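Side-chain contacts in Pre-mRNA splicing helicase-like protein (Chaetomium thermophilum, PDB 4RVQ), which forms a noncanonical PWI domain in the N-terminal region of the spliceosomal helicase Brr2 and probably mediates protein or RNA interactions during pre-mRNA splicing: residues A35-Q38 and H39-T43; L70-L73 and F74-H78; G118-W121 and I122-L126; D108-E111 and R112-S116. All coordinates share one frame; numbering follows the deposited sequence.

In the fold
Contact 1 (35-43) comes first from the N terminus, over the opening turns of helix 35-50. Helix 63-73 follows, and contact 2 (70-78) closes its C-terminal end and turns the chain toward helix 79-87. The two touch where Lys41 NZ of contact 1 hydrogen-bonds to Leu73 O of contact 2, tying these neighbouring helices together. Contact 4 (108-116) then runs along helix 104-116, and contact 3 (118-126) starts helix 120-127 just after it; Met114 of contact 4 packs on Leu119, Ile122 and Leu123 of contact 3. All four are local and in series, with no nesting or crossing. Contacts 1 and 3 lie on opposite sides of the chain's centre, their centres about 28 Å apart.

Contact 1 of 4, residues A35-Q38 and H39-T43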
loop_
_atom_site.group_PDB
_atom_site.type_symbol
_atom_site.label_atom_id
_atom_site.label_comp_id
_atom_site.label_asym_id
_atom_site.label_seq_id
_atom_site.Cartn_x
_atom_site.Cartn_y
_atom_site.Cartn_z
ATOM N N ALA A 35 15.304 11.910 -0.512
ATOM C CA ALA A 35 15.414 10.503 -0.886
ATOM C C ALA A 35 15.536 9.589 0.320
ATOM O O ALA A 35 14.919 8.531 0.366
ATOM C CB ALA A 35 16.584 10.309 -1.842
ATOM N N HIS A 36 16.382 9.947 1.281
ATOM C CA HIS A 36 16.603 9.109 2.449
ATOM C C HIS A 36 15.333 9.019 3.298
ATOM O O HIS A 36 14.885 7.928 3.630
ATOM C CB HIS A 36 17.777 9.677 3.237
ATOM C CG HIS A 36 18.207 8.840 4.388
ATOM N ND1 HIS A 36 19.259 9.208 5.199
ATOM C CD2 HIS A 36 17.801 7.635 4.834
ATOM C CE1 HIS A 36 19.461 8.267 6.108
ATOM N NE2 HIS A 36 18.583 7.304 5.912
ATOM N N ILE A 37 14.745 10.165 3.628
ATOM C CA ILE A 37 13.554 10.163 4.475
ATOM C C ILE A 37 12.399 9.431 3.792
ATOM O O ILE A 37 11.707 8.647 4.440
ATOM C CB ILE A 37 13.202 11.566 4.920
ATOM C CG1 ILE A 37 14.298 12.052 5.915
ATOM C CG2 ILE A 37 11.799 11.600 5.574
ATOM C CD1 ILE A 37 14.280 13.455 6.213
ATOM N N GLN A 38 12.156 9.670 2.502
ATOM C CA GLN A 38 11.025 8.978 1.888
ATOM C C GLN A 38 11.226 7.482 1.873
ATOM O O GLN A 38 10.253 6.736 1.991
ATOM C CB GLN A 38 10.701 9.477 0.495
ATOM C CG GLN A 38 11.755 9.057 -0.561
ATOM C CD GLN A 38 11.541 9.627 -1.941
ATOM O OE1 GLN A 38 11.721 8.912 -2.917
ATOM N NE2 GLN A 38 11.221 10.897 -2.049
ATOM N N HIS A 39 12.477 7.032 1.738
ATOM C CA HIS A 39 12.735 5.610 1.745
ATOM C C HIS A 39 12.512 5.028 3.157
ATOM O O HIS A 39 11.912 3.958 3.299
ATOM C CB HIS A 39 14.120 5.271 1.221
ATOM C CG HIS A 39 14.297 3.794 1.080
ATOM N ND1 HIS A 39 14.786 2.989 2.087
ATOM C CD2 HIS A 39 13.906 2.946 0.096
ATOM C CE1 HIS A 39 14.753 1.724 1.708
ATOM N NE2 HIS A 39 14.236 1.670 0.497
ATOM N N ASP A 40 13.006 5.722 4.194
ATOM C CA ASP A 40 12.721 5.286 5.554
ATOM C C ASP A 40 11.226 5.125 5.772
ATOM O O ASP A 40 10.780 4.135 6.359
ATOM C CB ASP A 40 13.195 6.329 6.561
ATOM C CG ASP A 40 14.688 6.305 6.862
ATOM O OD1 ASP A 40 15.412 5.405 6.393
ATOM O OD2 ASP A 40 15.112 7.238 7.575
ATOM N N LYS A 41 10.446 6.123 5.338
ATOM C CA LYS A 41 9.022 6.100 5.585
ATOM C C LYS A 41 8.334 4.984 4.793
ATOM O O LYS A 41 7.327 4.445 5.242
ATOM C CB LYS A 41 8.409 7.466 5.329
ATOM C CG LYS A 41 8.879 8.531 6.344
ATOM C CD LYS A 41 8.068 9.807 6.401
ATOM C CE LYS A 41 8.570 10.818 7.382
ATOM N NZ LYS A 41 8.474 10.384 8.812
ATOM N N THR A 42 8.858 4.637 3.619
ATOM C CA THR A 42 8.330 3.531 2.841
ATOM C C THR A 42 8.516 2.221 3.606
ATOM O O THR A 42 7.585 1.435 3.747
ATOM C CB THR A 42 8.992 3.472 1.461
ATOM O OG1 THR A 42 8.769 4.692 0.760
ATOM C CG2 THR A 42 8.487 2.341 0.622
ATOM N N THR A 43 9.729 1.984 4.077
ATOM C CA THR A 43 10.011 0.790 4.858
ATOM C C THR A 43 9.111 0.690 6.089
ATOM O O THR A 43 8.514 -0.360 6.362
ATOM C CB THR A 43 11.503 0.781 5.279
ATOM O OG1 THR A 43 12.298 0.796 4.099
ATOM C CG2 THR A 43 11.833 -0.443 6.094
HETATM O O HOH W 1 17.974 4.921 7.162
#
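The His36 imidazole and the Asp40 carboxylate, one helical turn apart, meet with their planes 69° apart. Asp40 OD1 comes obliquely to the ring, 3.6 Å from His36 CD2, while a water sits at the ring edge, in its plane, 2.8 Å from His36 NE2. That water also donates to Asp40 OD1 at 2.7 Å, so the two side chains are joined through solvent. With CG turned away from the backbone N (chi1 -174°), it stands beside the carbonyl carbon of His36, which directs the ring along the helix toward Asp40. Beside this pair, Ile37 and Lys41 run side by side, Ile37 CG2 packing on Lys41 CE at 3.8 Å; the Lys41 ammonium hydrogen-bonds to Leu73 O, and the same side chain makes a cation-pi contact with Tyr32. On the face toward helix 23-29, Gln38 O accepts both Thr42 N at 3.0 Å and Thr42 OG1 at 2.8 Å, which approach from opposite faces of the carbonyl plane. A valine in place of Thr42 would probably leave Gln38 O with the backbone N-H as its one donor from this residue, taking the hydroxyl grip from a buried spot beside Leu24 and Ile28. The backbone bonds from i+4 to i and the threonine hydroxyl returning to the carbonyl four residues earlier are typical of an alpha-helix, here the first turns of helix 35-50.

Contact 2 of 4, residues L70-L73 and F74-H78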
loop_
_atom_site.group_PDB
_atom_site.type_symbol
_atom_site.label_atom_id
_atom_site.label_comp_id
_atom_site.label_asym_id
_atom_site.label_seq_id
_atom_site.Cartn_x
_atom_site.Cartn_y
_atom_site.Cartn_z
ATOM N N LEU A 70 0.709 4.962 11.618
ATOM C CA LEU A 70 0.829 5.617 10.323
ATOM C C LEU A 70 0.634 7.144 10.452
ATOM O O LEU A 70 1.296 7.935 9.764
ATOM C CB LEU A 70 -0.085 4.957 9.253
ATOM C CG LEU A 70 0.357 4.962 7.797
ATOM C CD1 LEU A 70 1.627 4.166 7.620
ATOM C CD2 LEU A 70 -0.751 4.420 6.911
ATOM N N MET A 71 -0.308 7.557 11.312
ATOM C CA MET A 71 -0.527 8.987 11.444
ATOM C C MET A 71 0.744 9.662 11.985
ATOM O O MET A 71 1.095 10.756 11.552
ATOM C CB MET A 71 -1.718 9.286 12.356
ATOM C CG MET A 71 -3.053 8.929 11.684
ATOM S SD MET A 71 -4.530 9.353 12.624
ATOM C CE MET A 71 -4.291 8.335 14.113
ATOM N N GLU A 72 1.401 9.046 12.970
ATOM C CA GLU A 72 2.642 9.579 13.488
ATOM C C GLU A 72 3.750 9.584 12.416
ATOM O O GLU A 72 4.512 10.539 12.330
ATOM C CB GLU A 72 3.098 8.765 14.682
ATOM C CG GLU A 72 4.398 9.306 15.290
ATOM C CD GLU A 72 4.840 8.590 16.549
ATOM O OE1 GLU A 72 6.071 8.524 16.821
ATOM O OE2 GLU A 72 3.974 8.086 17.291
ATOM N N LEU A 73 3.794 8.542 11.588
ATOM C CA LEU A 73 4.805 8.455 10.551
ATOM C C LEU A 73 4.698 9.634 9.596
ATOM O O LEU A 73 5.709 10.118 9.060
ATOM C CB LEU A 73 4.649 7.138 9.796
ATOM C CG LEU A 73 5.715 6.838 8.745
ATOM C CD1 LEU A 73 7.099 6.598 9.442
ATOM C CD2 LEU A 73 5.330 5.609 7.920
ATOM N N PHE A 74 3.474 10.099 9.375
ATOM C CA PHE A 74 3.172 11.199 8.472
ATOM C C PHE A 74 3.018 12.528 9.242
ATOM O O PHE A 74 2.391 13.463 8.737
ATOM C CB PHE A 74 1.943 10.859 7.617
ATOM C CG PHE A 74 2.253 9.880 6.500
ATOM C CD1 PHE A 74 2.182 8.501 6.705
ATOM C CD2 PHE A 74 2.639 10.340 5.244
ATOM C CE1 PHE A 74 2.505 7.625 5.672
ATOM C CE2 PHE A 74 2.942 9.468 4.217
ATOM C CZ PHE A 74 2.877 8.123 4.429
ATOM N N ASP A 75 3.599 12.608 10.443
ATOM C CA ASP A 75 3.681 13.896 11.151
ATOM C C ASP A 75 2.315 14.539 11.420
ATOM O O ASP A 75 2.193 15.778 11.519
ATOM C CB ASP A 75 4.600 14.856 10.398
ATOM C CG ASP A 75 6.009 14.337 10.319
ATOM O OD1 ASP A 75 6.533 13.882 11.362
ATOM O OD2 ASP A 75 6.616 14.385 9.229
ATOM N N TYR A 76 1.311 13.686 11.596
ATOM C CA TYR A 76 -0.047 14.113 11.991
ATOM C C TYR A 76 -0.662 15.009 10.935
ATOM O O TYR A 76 -1.622 15.749 11.221
ATOM C CB TYR A 76 -0.022 14.753 13.385
ATOM C CG TYR A 76 0.646 13.884 14.423
ATOM C CD1 TYR A 76 0.112 12.668 14.765
ATOM C CD2 TYR A 76 1.863 14.243 14.990
ATOM C CE1 TYR A 76 0.714 11.846 15.652
ATOM C CE2 TYR A 76 2.477 13.426 15.900
ATOM C CZ TYR A 76 1.915 12.222 16.222
ATOM O OH TYR A 76 2.493 11.399 17.149
ATOM N N GLU A 77 -0.187 14.858 9.704
ATOM C CA GLU A 77 -0.773 15.527 8.589
ATOM C C GLU A 77 -0.987 14.505 7.463
ATOM O O GLU A 77 -0.748 13.327 7.605
ATOM C CB GLU A 77 0.097 16.684 8.125
ATOM C CG GLU A 77 0.115 17.819 9.147
ATOM C CD GLU A 77 1.207 18.821 8.919
ATOM O OE1 GLU A 77 2.003 18.647 7.977
ATOM O OE2 GLU A 77 1.261 19.785 9.692
ATOM N N HIS A 78 -1.506 14.976 6.347
ATOM C CA HIS A 78 -1.623 14.076 5.209
ATOM C C HIS A 78 -2.617 12.923 5.563
ATOM O O HIS A 78 -2.384 11.789 5.141
ATOM C CB HIS A 78 -0.217 13.494 4.807
ATOM C CG HIS A 78 0.909 14.493 4.883
ATOM N ND1 HIS A 78 0.949 15.621 4.097
ATOM C CD2 HIS A 78 1.996 14.570 5.695
ATOM C CE1 HIS A 78 2.015 16.340 4.401
ATOM N NE2 HIS A 78 2.671 15.722 5.367
HETATM O O HOH W 2 -1.059 11.718 9.764
HETATM O O HOH W 3 5.689 12.897 13.605
HETATM O O HOH W 4 1.734 8.970 18.625
HETATM O O HOH W 5 7.552 11.003 11.650
#
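Tyr76, whose N-H makes one of the two bonds of the Schellman motif ending helix 63-73, folds back over Glu72. In this motif Tyr76 N hydrogen-bonds to Met71 O at 2.9 Å and Asp75 N hydrogen-bonds to Glu72 O, with Asp75, at positive phi, as the C-prime residue. A type I' turn from Phe74 to Glu77 carries the chain on toward helix 79-87.

From Tyr76 CB the ring returns along the helix end: CG lies opposite the carbonyl carbon (chi1 -52°), which swings the phenol toward the last turn. Tyr76 CD1 lies near Met71 O, Tyr76 CE1 packs on Glu72 CA at 3.7 Å, and Tyr76 CZ is close to both Glu72 CA and Glu72 CG. At the end, Tyr76 OH rests on Glu72 CG at 3.4 Å. The two side chains point the same way, with ring and carboxylate planes 38° apart.

On the buried side Phe74 lies alongside Leu70, Phe74 CE1 standing 4.0 Å from Leu70 CG, and crosses Leu73, where Leu73 CD2 also approaches Phe74 CE1. Leu70 and Phe74 each adopt a second conformer, so this packing is tentative and holds for the copies described. Leu81 and Tyr32 pack against the Phe74 side chain, while Asp75 OD2 bonds to Tyr32 OH. One water links the exposed pair, donating to Glu72 OE2 at 2.8 Å and lying 2.9 Å from Tyr76 OH.

Contact 3 of 4, residues G118-W121 and I122-L126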
loop_
_atom_site.group_PDB
_atom_site.type_symbol
_atom_site.label_atom_id
_atom_site.label_comp_id
_atom_site.label_asym_id
_atom_site.label_seq_id
_atom_site.Cartn_x
_atom_site.Cartn_y
_atom_site.Cartn_z
ATOM N N GLY A 118 -6.717 -15.131 1.404
ATOM C CA GLY A 118 -7.989 -14.706 0.860
ATOM C C GLY A 118 -7.880 -13.624 -0.204
ATOM O O GLY A 118 -8.859 -12.920 -0.479
ATOM N N LEU A 119 -6.685 -13.468 -0.802
ATOM C CA LEU A 119 -6.415 -12.382 -1.724
ATOM C C LEU A 119 -6.391 -12.820 -3.175
ATOM O O LEU A 119 -5.835 -12.102 -4.001
ATOM C CB LEU A 119 -5.096 -11.666 -1.322
ATOM C CG LEU A 119 -5.072 -11.169 0.120
ATOM C CD1 LEU A 119 -3.717 -10.542 0.413
ATOM C CD2 LEU A 119 -6.202 -10.201 0.457
ATOM N N ARG A 120 -7.049 -13.924 -3.504
ATOM C CA ARG A 120 -7.290 -14.255 -4.903
ATOM C C ARG A 120 -7.812 -13.051 -5.686
ATOM O O ARG A 120 -7.439 -12.835 -6.837
ATOM C CB ARG A 120 -8.245 -15.452 -5.044
ATOM C CG ARG A 120 -8.636 -15.824 -6.481
ATOM C CD ARG A 120 -7.479 -16.224 -7.351
ATOM N NE ARG A 120 -6.841 -17.392 -6.805
ATOM C CZ ARG A 120 -5.596 -17.711 -7.019
ATOM N NH1 ARG A 120 -4.826 -16.943 -7.803
ATOM N NH2 ARG A 120 -5.075 -18.779 -6.422
ATOM N N TRP A 121 -8.710 -12.261 -5.096
ATOM C CA TRP A 121 -9.278 -11.124 -5.795
ATOM C C TRP A 121 -8.213 -10.157 -6.305
ATOM O O TRP A 121 -8.356 -9.572 -7.360
ATOM C CB TRP A 121 -10.303 -10.397 -4.916
ATOM C CG TRP A 121 -9.800 -9.569 -3.804
ATOM C CD1 TRP A 121 -9.549 -9.962 -2.489
ATOM C CD2 TRP A 121 -9.487 -8.174 -3.864
ATOM N NE1 TRP A 121 -9.077 -8.889 -1.767
ATOM C CE2 TRP A 121 -9.051 -7.776 -2.570
ATOM C CE3 TRP A 121 -9.573 -7.221 -4.876
ATOM C CZ2 TRP A 121 -8.694 -6.466 -2.282
ATOM C CZ3 TRP A 121 -9.221 -5.941 -4.587
ATOM C CH2 TRP A 121 -8.790 -5.574 -3.293
ATOM N N ILE A 122 -7.131 -10.005 -5.540
ATOM C CA ILE A 122 -6.046 -9.116 -5.944
ATOM C C ILE A 122 -5.256 -9.709 -7.104
ATOM O O ILE A 122 -4.935 -9.003 -8.064
ATOM C CB ILE A 122 -5.121 -8.773 -4.768
ATOM C CG1 ILE A 122 -5.929 -8.089 -3.651
ATOM C CG2 ILE A 122 -3.961 -7.918 -5.247
ATOM C CD1 ILE A 122 -5.073 -7.709 -2.443
ATOM N N LEU A 123 -4.970 -10.988 -7.036
ATOM C CA LEU A 123 -4.302 -11.668 -8.126
ATOM C C LEU A 123 -5.136 -11.660 -9.401
ATOM O O LEU A 123 -4.598 -11.510 -10.493
ATOM C CB LEU A 123 -3.922 -13.084 -7.732
ATOM C CG LEU A 123 -2.886 -13.149 -6.621
ATOM C CD1 LEU A 123 -2.707 -14.597 -6.149
ATOM C CD2 LEU A 123 -1.539 -12.520 -7.056
ATOM N N ASP A 124 -6.467 -11.820 -9.271
ATOM C CA ASP A 124 -7.331 -11.726 -10.433
ATOM C C ASP A 124 -7.260 -10.351 -11.048
ATOM O O ASP A 124 -7.235 -10.196 -12.275
ATOM C CB ASP A 124 -8.777 -12.001 -10.040
ATOM C CG ASP A 124 -9.081 -13.462 -9.818
ATOM O OD1 ASP A 124 -8.298 -14.347 -10.178
ATOM O OD2 ASP A 124 -10.184 -13.746 -9.294
ATOM N N GLU A 125 -7.212 -9.319 -10.222
ATOM C CA GLU A 125 -7.084 -7.966 -10.739
ATOM C C GLU A 125 -5.744 -7.809 -11.477
ATOM O O GLU A 125 -5.665 -7.228 -12.566
ATOM C CB GLU A 125 -7.139 -6.994 -9.563
ATOM C CG GLU A 125 -7.915 -5.837 -9.794
ATOM C CD GLU A 125 -8.015 -4.827 -8.699
ATOM O OE1 GLU A 125 -9.119 -4.678 -8.159
ATOM O OE2 GLU A 125 -7.122 -4.068 -8.457
ATOM N N LEU A 126 -4.669 -8.300 -10.862
ATOM C CA LEU A 126 -3.331 -8.092 -11.418
ATOM C C LEU A 126 -3.157 -8.819 -12.747
ATOM O O LEU A 126 -2.672 -8.241 -13.711
ATOM C CB LEU A 126 -2.287 -8.584 -10.424
ATOM C CG LEU A 126 -0.841 -8.406 -10.835
ATOM C CD1 LEU A 126 -0.540 -6.928 -10.997
ATOM C CD2 LEU A 126 0.073 -9.049 -9.831
HETATM O O HOH W 6 -5.728 -15.236 -9.956
#
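Ile122 CG1 sits over the face of the Trp121 indole, 3.4 Å from the centroid of its six-membered ring and 17° off the normal, a CH-pi contact between sequence neighbours. Trp121 has a chi1 of 74°, CG standing between the backbone N and the carbonyl carbon, which lays one face of the indole against Ile122. At the indole edge, near its plane, Glu125 OE1 lies 3.8 Å from Trp121 CZ3, with the carboxylate turned 76° from the ring. Ile122 CD1 also packs on Leu119 CD2 at 4.0 Å, the two side chains pointing the same way.

On another side of this helix the Arg120 chain, bent at chi2 and chi3, crosses Asp124 at about a right angle. Arg120 CD approaches Asp124 OD1 at 3.5 Å, and Arg120 NH1 lies beside Leu123 CD1. One water takes a bond from Arg120 NH1 at 2.9 Å and gives one to Asp124 OD1 at 2.7 Å.

Farther out, Met114 of helix 104-116 packs on Leu119, Ile122 and Leu123, and Lys91 holds Glu125 OE2 in a salt bridge, with Ala16 N as its second donor. This is the first turn of helix 120-127, Leu119 holding the N-cap position right after the Schellman motif at Gly118 that ends helix 104-116. At the surface Arg120 and Asp124 make no direct salt bridge; the water relays between them, and any direct attraction is probably weak.

Contact 4 of 4, residues D108-E111 and R112-S116; sequences DTIE and REMAS
Asp108 and Arg112 slant across each other one turn apart on helix 104-116, their carboxylate and guanidinium planes 60° apart. Asp108 OD2 reaches Arg112 NE at 3.2 Å in a salt bridge whose hydrogen bond is weak, with an N-H...O angle of only 124°. Arg112 CD lies 3.6 Å from Asp108 OD2, along the extended chain. Asp108 has CG pointing away from its backbone N (chi1 -176°), which carries the carboxylate toward Arg112. Thr109 and Glu113 instead lie side by side, Thr109 CG2 resting 3.6 Å from Glu113 OE2, while Glu113 OE1 forms a salt bridge with Arg97. The arrangement is an i to i+4 salt bridge along the solvent side of the helix; on the buried side Ile110 and Met114 meet at a slant, Ile110 CG2 4.0 Å from Met114 SD, and both pack on Trp94 of helix 89-99. An alanine in place of Asp108 would probably leave the Arg112 guanidinium without this acidic mate and freer to turn. With a bent bond to one carboxylate oxygen, the Asp108-Arg112 pair is likely to rest more on attraction between charges than on hydrogen-bond geometry.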
loop_
_atom_site.group_PDB
_atom_site.type_symbol
_atom_site.label_atom_id
_atom_site.label_comp_id
_atom_site.label_asym_id
_atom_site.label_seq_id
_atom_site.Cartn_x
_atom_site.Cartn_y
_atom_site.Cartn_z
ATOM N N ASP A 108 6.252 -17.298 -6.824
ATOM C CA ASP A 108 5.340 -18.392 -6.547
ATOM C C ASP A 108 4.956 -18.410 -5.060
ATOM O O ASP A 108 3.785 -18.574 -4.704
ATOM C CB ASP A 108 5.966 -19.728 -6.955
ATOM C CG ASP A 108 4.993 -20.888 -6.757
ATOM O OD1 ASP A 108 4.061 -21.043 -7.530
ATOM O OD2 ASP A 108 5.106 -21.595 -5.744
ATOM N N THR A 109 5.957 -18.302 -4.178
ATOM C CA THR A 109 5.721 -18.285 -2.757
ATOM C C THR A 109 4.738 -17.167 -2.377
ATOM O O THR A 109 3.786 -17.380 -1.611
ATOM C CB THR A 109 7.044 -18.112 -2.019
ATOM O OG1 THR A 109 7.818 -19.298 -2.208
ATOM C CG2 THR A 109 6.835 -17.889 -0.557
ATOM N N ILE A 110 4.981 -15.976 -2.909
ATOM C CA ILE A 110 4.127 -14.826 -2.615
ATOM C C ILE A 110 2.706 -15.043 -3.128
ATOM O O ILE A 110 1.728 -14.759 -2.429
ATOM C CB ILE A 110 4.724 -13.505 -3.169
ATOM C CG1 ILE A 110 6.053 -13.201 -2.427
ATOM C CG2 ILE A 110 3.734 -12.396 -3.048
ATOM C CD1 ILE A 110 6.941 -12.185 -3.129
ATOM N N GLU A 111 2.582 -15.554 -4.339
ATOM C CA GLU A 111 1.267 -15.805 -4.910
ATOM C C GLU A 111 0.501 -16.837 -4.092
ATOM O O GLU A 111 -0.730 -16.676 -3.879
ATOM C CB GLU A 111 1.424 -16.227 -6.378
ATOM C CG GLU A 111 1.911 -15.098 -7.248
ATOM C CD GLU A 111 2.475 -15.482 -8.604
ATOM O OE1 GLU A 111 2.622 -16.668 -8.934
ATOM O OE2 GLU A 111 2.783 -14.546 -9.378
ATOM N N ARG A 112 1.161 -17.898 -3.648
ATOM C CA ARG A 112 0.502 -18.883 -2.806
ATOM C C ARG A 112 0.093 -18.259 -1.478
ATOM O O ARG A 112 -1.036 -18.507 -0.998
ATOM C CB ARG A 112 1.408 -20.072 -2.547
ATOM C CG ARG A 112 1.699 -20.926 -3.728
ATOM C CD ARG A 112 2.566 -22.078 -3.278
ATOM N NE ARG A 112 2.728 -23.074 -4.294
ATOM C CZ ARG A 112 2.562 -24.380 -4.106
ATOM N NH1 ARG A 112 2.275 -24.880 -2.899
ATOM N NH2 ARG A 112 2.739 -25.188 -5.124
ATOM N N GLU A 113 0.972 -17.454 -0.881
ATOM C CA GLU A 113 0.629 -16.817 0.387
ATOM C C GLU A 113 -0.552 -15.875 0.240
ATOM O O GLU A 113 -1.443 -15.863 1.107
ATOM C CB GLU A 113 1.843 -16.071 0.970
ATOM C CG GLU A 113 2.949 -17.015 1.454
ATOM C CD GLU A 113 4.184 -16.300 2.011
ATOM O OE1 GLU A 113 4.285 -15.064 1.943
ATOM O OE2 GLU A 113 5.100 -17.008 2.531
ATOM N N MET A 114 -0.593 -15.113 -0.834
ATOM C CA MET A 114 -1.731 -14.254 -1.076
ATOM C C MET A 114 -3.010 -15.057 -1.164
ATOM O O MET A 114 -4.021 -14.678 -0.578
ATOM C CB MET A 114 -1.503 -13.439 -2.344
ATOM C CG MET A 114 -0.473 -12.320 -2.186
ATOM S SD MET A 114 -0.071 -11.410 -3.668
ATOM C CE MET A 114 -1.561 -10.503 -3.856
ATOM N N ALA A 115 -3.018 -16.161 -1.913
ATOM C CA ALA A 115 -4.215 -16.993 -2.022
ATOM C C ALA A 115 -4.611 -17.479 -0.618
ATOM O O ALA A 115 -5.798 -17.514 -0.285
ATOM C CB ALA A 115 -3.969 -18.191 -2.953
ATOM N N SER A 116 -3.636 -17.884 0.199
ATOM C CA SER A 116 -3.921 -18.405 1.534
ATOM C C SER A 116 -4.540 -17.335 2.435
ATOM O O SER A 116 -5.270 -17.679 3.382
ATOM C CB SER A 116 -2.649 -18.931 2.199
ATOM O OG SER A 116 -1.870 -17.906 2.785
#